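Local coordinates for protein gamma-glutamyltransferase 1 Threonine peptidase. MEROPS family T03 (Pseudomonas nitroreducens, PDB 7D9W) that transfers the gamma-glutamyl group of glutathione and related compounds to amino acids or to water, as an N-terminal nucleophile hydrolase, at residues G93-F98 and R123-L128. Numbering follows the deposited sequence.
Sequences GGSRIF and RVHHQL. With GLY (glycine), chain F; DON (6-diazenyl-5-oxo-L-norleucine), chain E.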
loop_
_atom_site.group_PDB
_atom_site.type_symbol
_atom_site.label_atom_id
_atom_site.label_comp_id
_atom_site.label_asym_id
_atom_site.label_seq_id
_atom_site.Cartn_x
_atom_site.Cartn_y
_atom_site.Cartn_z
ATOM N N GLY B 93 4.280 1.132 3.856
ATOM C CA GLY B 93 4.946 0.489 4.976
ATOM C C GLY B 93 5.115 -1.015 4.875
ATOM O O GLY B 93 5.573 -1.656 5.825
ATOM N N GLY B 94 4.743 -1.593 3.738
ATOM C CA GLY B 94 4.845 -3.036 3.577
ATOM C C GLY B 94 4.045 -3.777 4.631
ATOM O O GLY B 94 2.858 -3.512 4.847
ATOM N N SER B 95 4.697 -4.720 5.313
ATOM C CA SER B 95 4.010 -5.508 6.331
ATOM C C SER B 95 3.606 -4.679 7.543
ATOM O O SER B 95 2.874 -5.188 8.401
ATOM C CB SER B 95 4.894 -6.689 6.746
ATOM O OG SER B 95 6.119 -6.258 7.310
ATOM N N ARG B 96 4.029 -3.419 7.619
ATOM C CA ARG B 96 3.606 -2.520 8.679
ATOM C C ARG B 96 2.315 -1.775 8.369
ATOM O O ARG B 96 1.810 -1.055 9.236
ATOM C CB ARG B 96 4.699 -1.485 8.968
ATOM C CG ARG B 96 5.966 -2.011 9.621
ATOM C CD ARG B 96 6.705 -3.100 8.856
ATOM N NE ARG B 96 8.103 -3.140 9.294
ATOM C CZ ARG B 96 8.962 -4.118 9.024
ATOM N NH1 ARG B 96 8.579 -5.170 8.317
ATOM N NH2 ARG B 96 10.209 -4.045 9.467
ATOM N N ILE B 97 1.774 -1.934 7.159
ATOM C CA ILE B 97 0.670 -1.087 6.714
ATOM C C ILE B 97 -0.557 -1.289 7.595
ATOM O O ILE B 97 -1.125 -0.326 8.123
ATOM C CB ILE B 97 0.349 -1.357 5.234
ATOM C CG1 ILE B 97 1.415 -0.730 4.335
ATOM C CG2 ILE B 97 -1.039 -0.833 4.886
ATOM C CD1 ILE B 97 1.268 -1.087 2.869
ATOM N N PHE B 98 -1.008 -2.538 7.751
ATOM C CA PHE B 98 -2.264 -2.715 8.472
ATOM C C PHE B 98 -2.090 -2.569 9.982
ATOM O O PHE B 98 -3.049 -2.192 10.666
ATOM C CB PHE B 98 -2.944 -4.053 8.132
ATOM C CG PHE B 98 -2.036 -5.243 8.138
ATOM C CD1 PHE B 98 -1.757 -5.914 9.320
ATOM C CD2 PHE B 98 -1.494 -5.721 6.956
ATOM C CE1 PHE B 98 -0.927 -7.028 9.324
ATOM C CE2 PHE B 98 -0.666 -6.839 6.952
ATOM C CZ PHE B 98 -0.378 -7.489 8.140
ATOM N N ARG B 123 4.454 4.896 16.383
ATOM C CA ARG B 123 3.898 3.621 15.949
ATOM C C ARG B 123 5.000 2.570 15.978
ATOM O O ARG B 123 6.157 2.857 15.657
ATOM C CB ARG B 123 3.293 3.702 14.538
ATOM C CG ARG B 123 2.043 4.570 14.438
ATOM C CD ARG B 123 1.286 4.349 13.138
ATOM N NE ARG B 123 2.016 4.832 11.969
ATOM C CZ ARG B 123 1.950 6.069 11.490
ATOM N NH1 ARG B 123 1.184 6.982 12.072
ATOM N NH2 ARG B 123 2.657 6.393 10.417
ATOM N N VAL B 124 4.641 1.347 16.353
ATOM C CA VAL B 124 5.596 0.252 16.445
ATOM C C VAL B 124 4.972 -0.971 15.782
ATOM O O VAL B 124 3.784 -0.992 15.459
ATOM C CB VAL B 124 6.000 -0.045 17.904
ATOM C CG1 VAL B 124 6.584 1.212 18.565
ATOM C CG2 VAL B 124 4.815 -0.571 18.694
ATOM N N HIS B 125 5.788 -2.004 15.596
ATOM C CA HIS B 125 5.364 -3.138 14.788
ATOM C C HIS B 125 5.985 -4.434 15.275
ATOM O O HIS B 125 7.179 -4.482 15.577
ATOM C CB HIS B 125 5.754 -2.913 13.328
ATOM C CG HIS B 125 5.409 -4.049 12.422
ATOM N ND1 HIS B 125 4.111 -4.370 12.094
ATOM C CD2 HIS B 125 6.195 -4.936 11.768
ATOM C CE1 HIS B 125 4.110 -5.402 11.274
ATOM N NE2 HIS B 125 5.362 -5.763 11.058
ATOM N N HIS B 126 5.171 -5.487 15.330
ATOM C CA HIS B 126 5.646 -6.839 15.600
ATOM C C HIS B 126 4.926 -7.776 14.637
ATOM O O HIS B 126 3.753 -7.557 14.320
ATOM C CB HIS B 126 5.395 -7.243 17.059
ATOM C CG HIS B 126 5.723 -8.674 17.355
ATOM N ND1 HIS B 126 7.012 -9.161 17.333
ATOM C CD2 HIS B 126 4.931 -9.719 17.688
ATOM C CE1 HIS B 126 6.998 -10.448 17.635
ATOM N NE2 HIS B 126 5.747 -10.813 17.847
ATOM N N GLN B 127 5.620 -8.809 14.157
ATOM C CA GLN B 127 5.037 -9.670 13.124
ATOM C C GLN B 127 5.449 -11.131 13.305
ATOM O O GLN B 127 5.623 -11.868 12.328
ATOM C CB GLN B 127 5.409 -9.167 11.722
ATOM C CG GLN B 127 6.907 -8.961 11.480
ATOM C CD GLN B 127 7.242 -8.547 10.047
ATOM O OE1 GLN B 127 6.583 -7.692 9.454
ATOM N NE2 GLN B 127 8.267 -9.169 9.484
ATOM N N LEU B 128 5.572 -11.569 14.561
ATOM C CA LEU B 128 5.817 -12.958 14.944
ATOM C C LEU B 128 7.227 -13.412 14.588
ATOM O O LEU B 128 7.948 -13.947 15.436
ATOM C CB LEU B 128 4.796 -13.898 14.295
ATOM C CG LEU B 128 4.946 -15.368 14.709
ATOM C CD1 LEU B 128 4.753 -15.534 16.218
ATOM C CD2 LEU B 128 3.982 -16.269 13.951
HETATM N N GLY F . 10.066 0.631 1.366
HETATM C CA GLY F . 9.244 1.736 1.817
HETATM C C GLY F . 7.809 1.336 2.101
HETATM O O GLY F . 7.387 0.210 1.826
HETATM O OXT GLY F . 7.031 2.136 2.619
HETATM O O DON E . 1.924 -4.934 -1.567
HETATM C C DON E . 2.678 -4.744 -0.616
HETATM O OXT DON E . 2.243 -5.112 0.621
HETATM C CA DON E . 4.059 -4.098 -0.676
HETATM N N DON E . 4.715 -4.349 -1.935
HETATM C CB DON E . 3.846 -2.616 -0.346
HETATM C C1E DON E . 4.951 -1.721 -0.839
HETATM C C1D DON E . 4.878 -0.402 -0.129
HETATM O O1J DON E . 4.905 -0.286 1.107
HETATM O O HOH W 1 2.883 -0.198 12.210
#
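The bent side chain of Arg96 lies over one face of the His125 ring, with CG 3.7 Å from the ring centroid in a CH-pi contact and the guanidinium plane only 16° from that of the imidazole; arginine can thus stack its aliphatic carbons while its N-H groups bond at the edge. In the ring plane, NE2 donates to Gln127 OE1 (2.8 Å). Ser95 OG, at the guanidinium edge, accepts from Arg96 NH1 over 2.9 Å and donates its own hydrogen bond to Gln127 OE1 at 2.6 Å, as a hydroxyl can do both at once. Gln127 carries acceptor and donor on one amide: OE1 accepts both hydrogen bonds, while NE2 donates to the backbone oxygens of Leu129 and Phe54. His125 CG is anti to the backbone N (chi1 178°), which swings its flat face toward Arg96; histidine's second nitrogen, ND1, bonds Thr99 OG1. Gly93 N and Gly94 N both donate to O1J of the bound 6-diazenyl-5-oxo-L-norleucine, consistent with an oxyanion hole; lacking a side chain, Gly94 easily adopts positive phi (58°). The buried network joins this turn before helix 97-109 to edge strand 125-126, whose neighbour 133-136 supplies Tyr135 for a cation-pi contact with Arg96.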